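Long-range contacts in 4'-phospho-dehydrooxetanocin synthase (PDB 5UL4), which catalyses a cobalamin- and S-adenosylmethionine-dependent radical ring contraction of dAMP to an oxetane aldehyde in the biosynthesis of oxetanocin A: residues D429-G434 against I467-G472; F476-K481 against M544-N549; V435-N440 against K487-F492; G188-A193 against D575-R580. All coordinates share one frame; numbering follows the deposited sequence. Where two conformers were deposited one is given.

Contact 1: D429-G434 against I467-G472; sequences DRIFIG and INLRIG. With SAM (S-adenosylmethionine), chain D; EDO (1,2-ethanediol), chain K; EDO (1,2-ethanediol), chain J.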
# COMPACT_ATOMS: atom_id res chain seq x y z
N ASP A 429 1.75 14.72 5.45
CA ASP A 429 0.35 15.10 5.63
C ASP A 429 -0.31 14.14 6.62
O ASP A 429 -0.36 14.45 7.82
CB ASP A 429 -0.38 15.12 4.29
CG ASP A 429 -1.84 15.59 4.44
OD1 ASP A 429 -2.12 16.34 5.39
OD2 ASP A 429 -2.70 15.13 3.67
N ARG A 430 -0.85 13.02 6.17
CA ARG A 430 -1.44 12.06 7.08
C ARG A 430 -0.50 10.88 7.22
O ARG A 430 -0.24 10.16 6.24
CB ARG A 430 -2.80 11.55 6.61
CG ARG A 430 -3.45 10.73 7.74
CD ARG A 430 -4.95 10.91 7.81
NE ARG A 430 -5.38 12.30 8.01
CZ ARG A 430 -5.77 12.81 9.18
NH1 ARG A 430 -5.79 12.06 10.26
NH2 ARG A 430 -6.16 14.08 9.25
N ILE A 431 0.01 10.68 8.42
CA ILE A 431 1.00 9.65 8.69
C ILE A 431 0.34 8.55 9.53
O ILE A 431 -0.47 8.83 10.43
CB ILE A 431 2.25 10.25 9.38
CG1 ILE A 431 3.27 10.75 8.36
CG2 ILE A 431 2.99 9.21 10.23
CD1 ILE A 431 2.70 11.61 7.24
N PHE A 432 0.63 7.30 9.17
CA PHE A 432 0.07 6.13 9.83
C PHE A 432 1.14 5.58 10.77
O PHE A 432 2.25 5.29 10.32
CB PHE A 432 -0.31 5.04 8.82
CG PHE A 432 -0.81 3.78 9.47
CD1 PHE A 432 0.09 2.80 9.91
CD2 PHE A 432 -2.17 3.59 9.66
CE1 PHE A 432 -0.38 1.65 10.55
CE2 PHE A 432 -2.65 2.45 10.31
CZ PHE A 432 -1.74 1.48 10.75
N ILE A 433 0.81 5.42 12.04
CA ILE A 433 1.74 4.84 13.01
C ILE A 433 1.11 3.58 13.56
O ILE A 433 -0.02 3.61 14.08
CB ILE A 433 2.09 5.82 14.14
CG1 ILE A 433 2.89 6.99 13.59
CG2 ILE A 433 2.89 5.09 15.24
CD1 ILE A 433 3.38 7.95 14.64
N GLY A 434 1.83 2.47 13.45
CA GLY A 434 1.35 1.19 13.95
C GLY A 434 1.43 1.03 15.46
O GLY A 434 2.20 0.21 15.96
N ILE A 467 1.64 17.38 11.87
CA ILE A 467 1.36 16.26 10.99
C ILE A 467 0.08 15.63 11.49
O ILE A 467 -0.15 15.54 12.70
CB ILE A 467 2.54 15.26 11.00
CG1 ILE A 467 3.76 15.90 10.34
CG2 ILE A 467 2.14 13.98 10.30
CD1 ILE A 467 5.11 15.18 10.60
N ASN A 468 -0.78 15.24 10.57
CA ASN A 468 -1.99 14.56 10.96
C ASN A 468 -1.68 13.07 11.11
O ASN A 468 -0.75 12.53 10.47
CB ASN A 468 -3.10 14.83 9.95
CG ASN A 468 -3.63 16.26 10.05
OD1 ASN A 468 -3.42 16.94 11.05
ND2 ASN A 468 -4.33 16.71 9.02
N LEU A 469 -2.39 12.44 12.01
CA LEU A 469 -2.11 11.07 12.41
C LEU A 469 -3.30 10.15 12.21
O LEU A 469 -4.46 10.54 12.36
CB LEU A 469 -1.74 10.99 13.91
CG LEU A 469 -0.40 11.53 14.24
CD1 LEU A 469 -0.33 11.70 15.76
CD2 LEU A 469 0.60 10.48 13.75
N ARG A 470 -2.96 8.91 11.87
CA ARG A 470 -3.83 7.75 11.89
C ARG A 470 -3.04 6.68 12.64
O ARG A 470 -1.82 6.65 12.53
CB ARG A 470 -4.14 7.35 10.45
CG ARG A 470 -4.87 6.06 10.23
CD ARG A 470 -5.49 6.07 8.82
NE ARG A 470 -4.73 5.29 7.85
CZ ARG A 470 -3.80 5.78 7.04
NH1 ARG A 470 -3.49 7.07 7.08
NH2 ARG A 470 -3.18 4.98 6.19
N ILE A 471 -3.70 5.84 13.44
CA ILE A 471 -2.99 4.75 14.13
C ILE A 471 -3.71 3.43 13.88
O ILE A 471 -4.94 3.36 13.88
CB ILE A 471 -2.79 4.99 15.65
CG1 ILE A 471 -4.12 5.02 16.41
CG2 ILE A 471 -1.97 6.26 15.88
CD1 ILE A 471 -3.99 4.94 17.95
N GLY A 472 -2.93 2.37 13.68
CA GLY A 472 -3.50 1.04 13.71
C GLY A 472 -3.69 0.64 15.17
O GLY A 472 -2.88 0.97 16.04
N SAM D . 4.02 -2.14 8.64
CA SAM D . 3.21 -0.92 8.64
C SAM D . 3.70 -0.15 9.86
O SAM D . 4.66 -0.58 10.49
OXT SAM D . 3.19 0.90 10.22
CB SAM D . 1.71 -1.21 8.69
CG SAM D . 0.79 -0.48 7.71
SD SAM D . -0.82 -1.33 7.47
CE SAM D . -2.11 -0.09 7.78
C5' SAM D . -0.87 -2.36 8.95
C4' SAM D . -1.92 -2.01 9.99
O4' SAM D . -3.06 -2.82 9.80
C3' SAM D . -1.38 -2.32 11.37
O3' SAM D . -1.00 -1.16 12.04
C2' SAM D . -2.51 -3.02 12.09
O2' SAM D . -3.21 -2.12 12.92
C1' SAM D . -3.43 -3.49 10.99
N9 SAM D . -3.19 -4.93 10.83
C8 SAM D . -2.13 -5.53 10.19
N7 SAM D . -2.27 -6.87 10.27
C5 SAM D . -3.40 -7.13 10.97
C6 SAM D . -4.00 -8.31 11.35
N6 SAM D . -3.45 -9.47 11.00
N1 SAM D . -5.17 -8.28 12.07
C2 SAM D . -5.75 -7.08 12.42
N3 SAM D . -5.14 -5.90 12.04
C4 SAM D . -3.98 -5.93 11.33
C1 EDO K . -3.90 14.35 15.93
O1 EDO K . -4.43 15.54 16.55
C2 EDO K . -3.43 14.59 14.49
O2 EDO K . -4.32 13.95 13.56
C1 EDO J . -8.88 8.25 11.51
O1 EDO J . -8.97 7.67 10.20
C2 EDO J . -8.39 9.68 11.39
O2 EDO J . -6.98 9.64 11.19
O HOH W 1 -1.37 7.45 5.92

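Contact 2: F476-K481 against M544-N549; sequences FDQLMK and MEILMN. With SAM (S-adenosylmethionine), chain D.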
# COMPACT_ATOMS: atom_id res chain seq x y z
N PHE A 476 -8.62 -6.64 20.02
CA PHE A 476 -8.82 -8.04 20.42
C PHE A 476 -7.78 -8.94 19.77
O PHE A 476 -7.52 -8.82 18.57
CB PHE A 476 -10.22 -8.52 20.01
CG PHE A 476 -11.34 -7.71 20.60
CD1 PHE A 476 -11.80 -7.99 21.88
CD2 PHE A 476 -11.98 -6.73 19.85
CE1 PHE A 476 -12.85 -7.27 22.43
CE2 PHE A 476 -13.04 -6.00 20.40
CZ PHE A 476 -13.48 -6.28 21.69
N ASP A 477 -7.18 -9.84 20.55
CA ASP A 477 -6.41 -10.92 19.94
C ASP A 477 -6.71 -12.23 20.67
O ASP A 477 -7.09 -12.23 21.85
CB ASP A 477 -4.90 -10.66 19.92
CG ASP A 477 -4.28 -10.69 21.28
OD1 ASP A 477 -4.65 -9.86 22.12
OD2 ASP A 477 -3.36 -11.53 21.49
N GLN A 478 -6.51 -13.33 19.94
CA GLN A 478 -7.09 -14.62 20.32
C GLN A 478 -6.43 -15.22 21.54
O GLN A 478 -7.06 -16.01 22.26
CB GLN A 478 -7.01 -15.58 19.13
CG GLN A 478 -8.00 -15.26 18.01
CD GLN A 478 -7.51 -14.19 17.04
OE1 GLN A 478 -6.45 -13.58 17.25
NE2 GLN A 478 -8.26 -13.96 15.98
N LEU A 479 -5.17 -14.88 21.81
CA LEU A 479 -4.46 -15.43 22.96
C LEU A 479 -4.65 -14.60 24.22
O LEU A 479 -4.08 -14.95 25.26
CB LEU A 479 -2.97 -15.58 22.64
CG LEU A 479 -2.67 -16.52 21.48
CD1 LEU A 479 -1.19 -16.52 21.12
CD2 LEU A 479 -3.14 -17.92 21.80
N MET A 480 -5.45 -13.53 24.18
CA MET A 480 -5.67 -12.73 25.38
C MET A 480 -6.50 -13.49 26.41
O MET A 480 -7.51 -14.11 26.07
CB MET A 480 -6.39 -11.43 25.03
CG MET A 480 -6.65 -10.51 26.22
SD MET A 480 -7.73 -9.10 25.75
CE MET A 480 -6.68 -8.36 24.46
N LYS A 481 -6.09 -13.42 27.67
CA LYS A 481 -6.75 -14.12 28.77
C LYS A 481 -7.28 -13.08 29.74
O LYS A 481 -6.51 -12.28 30.29
CB LYS A 481 -5.79 -15.08 29.47
CG LYS A 481 -5.39 -16.27 28.60
CD LYS A 481 -4.76 -17.42 29.40
CE LYS A 481 -4.45 -18.59 28.47
NZ LYS A 481 -3.64 -19.67 29.10
N MET A 544 -7.64 -9.29 15.77
CA MET A 544 -6.49 -9.85 15.09
C MET A 544 -6.89 -10.79 13.95
O MET A 544 -7.78 -11.63 14.11
CB MET A 544 -5.61 -10.62 16.08
CG MET A 544 -4.42 -11.32 15.42
SD MET A 544 -3.20 -10.15 14.83
CE MET A 544 -2.55 -9.56 16.37
N GLU A 545 -6.22 -10.66 12.82
CA GLU A 545 -6.27 -11.63 11.74
C GLU A 545 -4.96 -12.41 11.73
O GLU A 545 -3.88 -11.81 11.79
CB GLU A 545 -6.50 -10.97 10.38
CG GLU A 545 -7.88 -10.38 10.21
CD GLU A 545 -8.03 -9.63 8.90
OE1 GLU A 545 -7.47 -10.08 7.87
OE2 GLU A 545 -8.72 -8.58 8.90
N ILE A 546 -5.06 -13.72 11.68
CA ILE A 546 -3.90 -14.60 11.86
C ILE A 546 -3.45 -15.01 10.46
O ILE A 546 -4.01 -15.93 9.86
CB ILE A 546 -4.24 -15.78 12.76
CG1 ILE A 546 -4.80 -15.24 14.08
CG2 ILE A 546 -3.02 -16.67 12.98
CD1 ILE A 546 -4.84 -16.19 15.22
N LEU A 547 -2.45 -14.31 9.92
CA LEU A 547 -1.99 -14.60 8.57
C LEU A 547 -1.08 -15.82 8.57
O LEU A 547 -0.57 -16.26 9.61
CB LEU A 547 -1.26 -13.40 7.96
CG LEU A 547 -1.99 -12.07 7.78
CD1 LEU A 547 -1.18 -11.13 6.89
CD2 LEU A 547 -3.39 -12.27 7.19
N MET A 548 -0.89 -16.38 7.37
CA MET A 548 0.00 -17.52 7.22
C MET A 548 1.45 -17.08 7.47
O MET A 548 1.81 -15.91 7.31
CB MET A 548 -0.12 -18.13 5.82
CG MET A 548 -1.54 -18.54 5.41
SD MET A 548 -1.65 -18.94 3.64
CE MET A 548 -0.31 -20.12 3.47
N ASN A 549 2.27 -18.04 7.88
CA ASN A 549 3.72 -17.87 8.05
C ASN A 549 4.08 -16.88 9.16
O ASN A 549 5.21 -16.37 9.18
CB ASN A 549 4.38 -17.42 6.73
CG ASN A 549 4.24 -18.45 5.62
OD1 ASN A 549 4.32 -19.66 5.86
ND2 ASN A 549 4.02 -17.97 4.39
N SAM D . 4.02 -2.14 8.64
CA SAM D . 3.21 -0.92 8.64
C SAM D . 3.70 -0.15 9.86
O SAM D . 4.66 -0.58 10.49
OXT SAM D . 3.19 0.90 10.22
CB SAM D . 1.71 -1.21 8.69
CG SAM D . 0.79 -0.48 7.71
SD SAM D . -0.82 -1.33 7.47
CE SAM D . -2.11 -0.09 7.78
C5' SAM D . -0.87 -2.36 8.95
C4' SAM D . -1.92 -2.01 9.99
O4' SAM D . -3.06 -2.82 9.80
C3' SAM D . -1.38 -2.32 11.37
O3' SAM D . -1.00 -1.16 12.04
C2' SAM D . -2.51 -3.02 12.09
O2' SAM D . -3.21 -2.12 12.92
C1' SAM D . -3.43 -3.49 10.99
N9 SAM D . -3.19 -4.93 10.83
C8 SAM D . -2.13 -5.53 10.19
N7 SAM D . -2.27 -6.87 10.27
C5 SAM D . -3.40 -7.13 10.97
C6 SAM D . -4.00 -8.31 11.35
N6 SAM D . -3.45 -9.47 11.00
N1 SAM D . -5.17 -8.28 12.07
C2 SAM D . -5.75 -7.08 12.42
N3 SAM D . -5.14 -5.90 12.04
C4 SAM D . -3.98 -5.93 11.33

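Contact 3: V435-N440 against K487-F492; sequences VESGSN and KENLDF. With SAM (S-adenosylmethionine), chain D.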
# COMPACT_ATOMS: atom_id res chain seq x y z
N VAL A 435 0.61 1.80 16.19
CA VAL A 435 0.59 1.70 17.66
C VAL A 435 0.19 0.29 18.10
O VAL A 435 0.86 -0.32 18.95
CB VAL A 435 -0.36 2.77 18.22
CG1 VAL A 435 -0.70 2.53 19.67
CG2 VAL A 435 0.26 4.14 18.06
N GLU A 436 -0.91 -0.22 17.54
CA GLU A 436 -1.50 -1.56 17.69
C GLU A 436 -2.14 -1.82 19.05
O GLU A 436 -3.15 -2.54 19.12
CB GLU A 436 -0.50 -2.69 17.43
CG GLU A 436 0.47 -2.48 16.33
CD GLU A 436 -0.14 -2.31 14.93
OE1 GLU A 436 -1.37 -2.13 14.76
OE2 GLU A 436 0.67 -2.35 13.99
N SER A 437 -1.58 -1.26 20.13
CA SER A 437 -2.09 -1.63 21.44
C SER A 437 -1.75 -0.55 22.46
O SER A 437 -0.78 0.19 22.31
CB SER A 437 -1.52 -2.98 21.91
OG SER A 437 -1.99 -3.28 23.23
N GLY A 438 -2.57 -0.48 23.51
CA GLY A 438 -2.27 0.29 24.70
C GLY A 438 -1.91 -0.56 25.90
O GLY A 438 -1.82 -0.03 27.02
N SER A 439 -1.70 -1.86 25.73
CA SER A 439 -1.46 -2.77 26.84
C SER A 439 -0.07 -3.37 26.70
O SER A 439 0.25 -3.95 25.66
CB SER A 439 -2.51 -3.87 26.90
OG SER A 439 -2.02 -4.99 27.60
N ASN A 440 0.75 -3.24 27.74
CA ASN A 440 2.13 -3.69 27.60
C ASN A 440 2.22 -5.19 27.37
O ASN A 440 3.07 -5.65 26.60
CB ASN A 440 2.95 -3.24 28.80
CG ASN A 440 3.22 -1.77 28.76
OD1 ASN A 440 3.31 -1.18 27.68
ND2 ASN A 440 3.33 -1.15 29.91
N LYS A 487 -9.14 -3.50 29.41
CA LYS A 487 -9.23 -2.31 30.26
C LYS A 487 -8.06 -1.37 30.03
O LYS A 487 -8.24 -0.15 29.96
CB LYS A 487 -9.31 -2.72 31.74
CG LYS A 487 -10.64 -3.36 32.11
CD LYS A 487 -10.68 -3.69 33.63
CE LYS A 487 -12.01 -4.31 34.03
NZ LYS A 487 -12.04 -4.70 35.49
N GLU A 488 -6.85 -1.92 29.96
CA GLU A 488 -5.67 -1.11 29.67
C GLU A 488 -5.82 -0.41 28.31
O GLU A 488 -5.51 0.78 28.17
CB GLU A 488 -4.43 -2.00 29.71
CG GLU A 488 -4.14 -2.55 31.11
CD GLU A 488 -3.22 -3.77 31.11
OE1 GLU A 488 -2.75 -4.20 30.03
OE2 GLU A 488 -2.96 -4.32 32.21
N ASN A 489 -6.32 -1.13 27.30
CA ASN A 489 -6.52 -0.55 25.97
C ASN A 489 -7.50 0.62 26.02
O ASN A 489 -7.24 1.68 25.46
CB ASN A 489 -7.03 -1.62 25.01
CG ASN A 489 -5.92 -2.47 24.46
OD1 ASN A 489 -4.74 -2.15 24.62
ND2 ASN A 489 -6.29 -3.54 23.77
N LEU A 490 -8.64 0.43 26.68
CA LEU A 490 -9.64 1.49 26.80
C LEU A 490 -9.09 2.71 27.52
O LEU A 490 -9.33 3.85 27.09
CB LEU A 490 -10.87 0.94 27.53
CG LEU A 490 -11.61 -0.14 26.76
CD1 LEU A 490 -12.61 -0.85 27.69
CD2 LEU A 490 -12.35 0.48 25.55
N ASP A 491 -8.35 2.51 28.62
CA ASP A 491 -7.71 3.63 29.31
C ASP A 491 -6.75 4.38 28.38
O ASP A 491 -6.74 5.62 28.34
CB ASP A 491 -6.93 3.16 30.53
CG ASP A 491 -7.82 2.61 31.64
OD1 ASP A 491 -9.04 2.90 31.66
OD2 ASP A 491 -7.26 1.90 32.49
N PHE A 492 -5.89 3.63 27.69
CA PHE A 492 -4.97 4.23 26.72
C PHE A 492 -5.71 5.09 25.70
O PHE A 492 -5.35 6.24 25.45
CB PHE A 492 -4.20 3.12 26.01
CG PHE A 492 -3.31 3.61 24.89
CD1 PHE A 492 -2.00 4.02 25.14
CD2 PHE A 492 -3.77 3.63 23.58
CE1 PHE A 492 -1.16 4.46 24.11
CE2 PHE A 492 -2.93 4.07 22.53
CZ PHE A 492 -1.63 4.47 22.80
N SAM D . 4.02 -2.14 8.64
CA SAM D . 3.21 -0.92 8.64
C SAM D . 3.70 -0.15 9.86
O SAM D . 4.66 -0.58 10.49
OXT SAM D . 3.19 0.90 10.22
CB SAM D . 1.71 -1.21 8.69
CG SAM D . 0.79 -0.48 7.71
SD SAM D . -0.82 -1.33 7.47
CE SAM D . -2.11 -0.09 7.78
C5' SAM D . -0.87 -2.36 8.95
C4' SAM D . -1.92 -2.01 9.99
O4' SAM D . -3.06 -2.82 9.80
C3' SAM D . -1.38 -2.32 11.37
O3' SAM D . -1.00 -1.16 12.04
C2' SAM D . -2.51 -3.02 12.09
O2' SAM D . -3.21 -2.12 12.92
C1' SAM D . -3.43 -3.49 10.99
N9 SAM D . -3.19 -4.93 10.83
C8 SAM D . -2.13 -5.53 10.19
N7 SAM D . -2.27 -6.87 10.27
C5 SAM D . -3.40 -7.13 10.97
C6 SAM D . -4.00 -8.31 11.35
N6 SAM D . -3.45 -9.47 11.00
N1 SAM D . -5.17 -8.28 12.07
C2 SAM D . -5.75 -7.08 12.42
N3 SAM D . -5.14 -5.90 12.04
C4 SAM D . -3.98 -5.93 11.33

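Contact 4: G188-A193 against D575-R580; sequences GQKKLA and DMNMGR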
# COMPACT_ATOMS: atom_id res chain seq x y z
N GLY A 188 -8.25 -11.57 -2.09
CA GLY A 188 -9.61 -11.52 -2.60
C GLY A 188 -9.75 -11.61 -4.10
O GLY A 188 -10.85 -11.40 -4.62
N GLN A 189 -8.66 -11.90 -4.82
CA GLN A 189 -8.66 -11.98 -6.28
C GLN A 189 -8.43 -13.39 -6.79
O GLN A 189 -8.14 -13.56 -7.97
CB GLN A 189 -7.56 -11.07 -6.85
CG GLN A 189 -7.75 -9.62 -6.49
CD GLN A 189 -6.63 -8.74 -7.00
OE1 GLN A 189 -5.58 -9.24 -7.41
NE2 GLN A 189 -6.84 -7.43 -6.96
N LYS A 190 -8.53 -14.41 -5.93
CA LYS A 190 -8.34 -15.79 -6.37
C LYS A 190 -9.32 -16.15 -7.49
O LYS A 190 -8.91 -16.60 -8.57
CB LYS A 190 -8.49 -16.74 -5.19
CG LYS A 190 -8.20 -18.20 -5.50
CD LYS A 190 -9.48 -19.03 -5.48
CE LYS A 190 -9.26 -20.45 -5.98
NZ LYS A 190 -10.54 -21.21 -6.09
N LYS A 191 -10.63 -15.96 -7.25
CA LYS A 191 -11.63 -16.32 -8.25
C LYS A 191 -11.42 -15.57 -9.56
O LYS A 191 -11.48 -16.16 -10.65
CB LYS A 191 -13.04 -16.05 -7.71
CG LYS A 191 -14.07 -15.70 -8.80
CD LYS A 191 -15.40 -15.24 -8.22
CE LYS A 191 -16.36 -16.41 -8.06
NZ LYS A 191 -17.75 -15.94 -7.80
N LEU A 192 -11.16 -14.27 -9.48
CA LEU A 192 -10.87 -13.49 -10.68
C LEU A 192 -9.64 -14.04 -11.41
O LEU A 192 -9.66 -14.24 -12.63
CB LEU A 192 -10.68 -12.03 -10.28
CG LEU A 192 -10.35 -10.97 -11.30
CD1 LEU A 192 -11.34 -11.05 -12.43
CD2 LEU A 192 -10.46 -9.63 -10.61
N ALA A 193 -8.56 -14.32 -10.67
CA ALA A 193 -7.35 -14.87 -11.26
C ALA A 193 -7.63 -16.20 -11.95
O ALA A 193 -7.18 -16.44 -13.08
CB ALA A 193 -6.28 -15.06 -10.19
N ASP A 575 -6.88 -20.25 4.62
CA ASP A 575 -7.65 -19.83 3.47
C ASP A 575 -6.69 -19.25 2.42
O ASP A 575 -5.92 -18.34 2.73
CB ASP A 575 -8.69 -18.79 3.90
CG ASP A 575 -9.48 -18.19 2.73
OD1 ASP A 575 -9.45 -18.74 1.61
OD2 ASP A 575 -10.13 -17.15 2.96
N MET A 576 -6.74 -19.80 1.20
CA MET A 576 -5.82 -19.33 0.17
C MET A 576 -6.21 -17.94 -0.34
O MET A 576 -5.34 -17.08 -0.55
CB MET A 576 -5.77 -20.31 -1.00
CG MET A 576 -5.19 -19.70 -2.27
SD MET A 576 -5.90 -20.37 -3.78
CE MET A 576 -7.37 -21.16 -3.14
N ASN A 577 -7.50 -17.70 -0.56
CA ASN A 577 -7.95 -16.41 -1.07
C ASN A 577 -7.56 -15.26 -0.15
O ASN A 577 -7.25 -14.17 -0.63
CB ASN A 577 -9.47 -16.43 -1.28
CG ASN A 577 -9.98 -15.19 -1.98
OD1 ASN A 577 -9.37 -14.71 -2.94
ND2 ASN A 577 -11.11 -14.67 -1.51
N MET A 578 -7.58 -15.48 1.17
CA MET A 578 -7.28 -14.42 2.14
C MET A 578 -5.94 -14.60 2.84
O MET A 578 -5.60 -13.78 3.70
CB MET A 578 -8.40 -14.32 3.18
CG MET A 578 -9.76 -13.89 2.61
SD MET A 578 -9.68 -12.45 1.50
CE MET A 578 -8.97 -11.20 2.59
N GLY A 579 -5.19 -15.65 2.52
CA GLY A 579 -3.88 -15.87 3.13
C GLY A 579 -3.87 -15.83 4.64
O GLY A 579 -2.93 -15.30 5.24
N ARG A 580 -4.91 -16.37 5.27
CA ARG A 580 -5.06 -16.26 6.72
C ARG A 580 -5.75 -17.50 7.26
O ARG A 580 -6.34 -18.28 6.51
CB ARG A 580 -5.85 -15.01 7.11
CG ARG A 580 -7.35 -15.24 7.16
CD ARG A 580 -8.13 -13.94 7.24
NE ARG A 580 -9.50 -14.11 6.74
CZ ARG A 580 -10.33 -13.11 6.48
NH1 ARG A 580 -9.95 -11.86 6.67
NH2 ARG A 580 -11.55 -13.37 6.02
O HOH W 2 -11.71 -15.04 -4.72

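Contact 1: D429-G434 against I467-G472
F432 and G472 meet at the tightly packed end of two parallel strands, where phenyl CZ lies 3.3 Å from G472 N. With CG anti to the backbone N (chi1 176°), the ring leans across onto the next strand and reaches S-adenosylmethionine: CZ is 3.0 Å from its O3', and the methyl carbon CE sits over one ring face. Glycine suits position 472 because it has no side chain to run into F432 CZ and ligand O3', and its CA can approach ligand O2' to 3.3 Å. A ladder of five backbone bonds joins the strands, among them I433 N to R470 O and R470 N to I431 O. I431, I433, L469 and I471 form the apolar face, with I433 CD1 3.9 Å from L469 CD2; I467 adjoins I431 at the strand's start. The face with R430, N468 and R470 is looser and partly exposed. There F432 CD2 lies over one face of the R470 guanidinium, ring and guanidinium planes 55° apart, with R430 CG at its edge. The R430 guanidinium lays one face on N468 CB, its plane 37° from that of the N468 amide. Two ethanediol molecules, probably from the crystallisation liquor, bond to L469 N and O. The pair belongs to the partial TIM barrel: strand 393-398 flanks 431-436, helix 452-464, in the beta-alpha-beta crossover, packs on L469 and I471, and helix 410-425 on I431 and I467.

Contact 2: F476-K481 against M544-N549
Q478 folds back at chi2 (84°) to bring its amide up to M544, whose own CG stands anti to the backbone N (chi1 176°), a torsion that sets CB and CG beside Q478 OE1. The two side chains cross at about a right angle. Q478 NE2 donates to M544 O over 3.0 Å in a nearly straight bond (166°); the acceptor lies in the plane of the glutamine amide, although the donor sits above the plane of the carbonyl. The other arm, OE1, is buried against carbon, 3.3 Å from M544 CB and 3.7 Å from I546 CD1, and finds no polar partner. A second tie, M544 N to F476 O at 2.8 Å, joins the backbones just before the type I turn from D477 to M480. D477 adds only a CB to CB touch with M544, its carboxylate being engaged by R445, Y552 and Q442. Methionine suits its place because its flexible thioether bends round until SD is 3.9 Å from SAM N1. Next to it E545 reads the adenine through its backbone, chiefly by N donating to SAM N1 at 2.7 Å; the bond from SAM N6 to E545 O is unusually short at 2.5 Å. With M544 held at both N and O, the peptide presenting E545 N is probably steadied, the glutamine and the F476 carbonyl serving as a likely second shell for recognition of the adenine edge.

Contact 3: V435-N440 against K487-F492
Past the end of strand 431-436 the chain runs by helix 484-493 so closely that G438 CA lies 4.5 Å from N489 CA. Glycine allows this approach: its CA sits over the face of the F492 ring, 3.9 Å from the centroid, in a CH-pi contact. The phenylalanine ring reaches the loop because CG is anti to its backbone N (chi1 174°), and CZ goes on to touch V435 CG1 at 3.8 Å. Polar groups also hold the loop. N489 OD1 accepts from G438 N at 3.0 Å, the donor standing above the plane of the amide carbonyl. S437 OG accepts from S439 N in an ST turn and also bonds to Q442 OE1, the atom that N489 ND2 meets too. S439, the N-cap of the following helix, caps Q442 N and donates its hydroxyl proton to E488 OE1 at 2.7 Å; a serine hydroxyl, able to give and take, suits this double task. E436 turns instead to S-adenosylmethionine, its OE1 and OE2 accepting from the ribose O2' and O3', while K448 forms a salt bridge with OE2. Helix 452-464 adds N455 and I456 beside F492, strand 468-473 contributes F473, and helix 620-648 packs against L490.

Contact 4: G188-A193 against D575-R580
K190 meets M576 and N577 where the cobalamin-binding Rossmann domain, at the start of helix 190-205, touches a loop that closes through a G1 beta bulge, G579 and R580 both facing D575. Along the lysine, CB lies 3.2 Å from N577 OD1; CG comes 3.6 Å from M576 SD; CD rests 3.8 Å from M576 CE; CE presses on that same methyl at 3.5 Å, tighter than usual for two carbons; and the charged tip ends the chain, the lysine's cation-pi partner being F194, outside the two segments. The chain, bent at chi2 (-109°), crosses the methionine at about a right angle. A long aliphatic stem with a charged tip suits this partly exposed edge, and the pliable thioether moulds to it. N577 supplies the polar grip: OD1 accepts from K190 N at 3.1 Å, meeting an amide of the first helical turn just after the N-cap residue Q189, whose own OE1 bonds to N186. M578, on the same loop, touches cobalamin, and its SD is 4.0 Å from G188 N. The positive phi of G188 favours glycine, and its N donates to N577 O over 3.1 Å at an almost straight 175°.

In the fold
Contacts 1, 2 and 3 are buried and all touch S-adenosylmethionine, whereas contact 4 lies at the surface and reaches cobalamin instead. Contacts 1 and 3 share strand 431-436 and alternate along the chain, joined directly where G472 O probably accepts from E436 N. Contact 1 is a regular ladder of strand bonds, contact 3 a loop fastened to a helix by side chains, and contact 2 a pairing of loops. Contact 4 spans the longest stretch of sequence, enclosing the others, and joins the cobalamin-binding domain to a distant loop of the chain with few bonds. It adjoins contact 2: M548 N probably bonds to G579 O, and E545 forms a long, weak ion pair with R580.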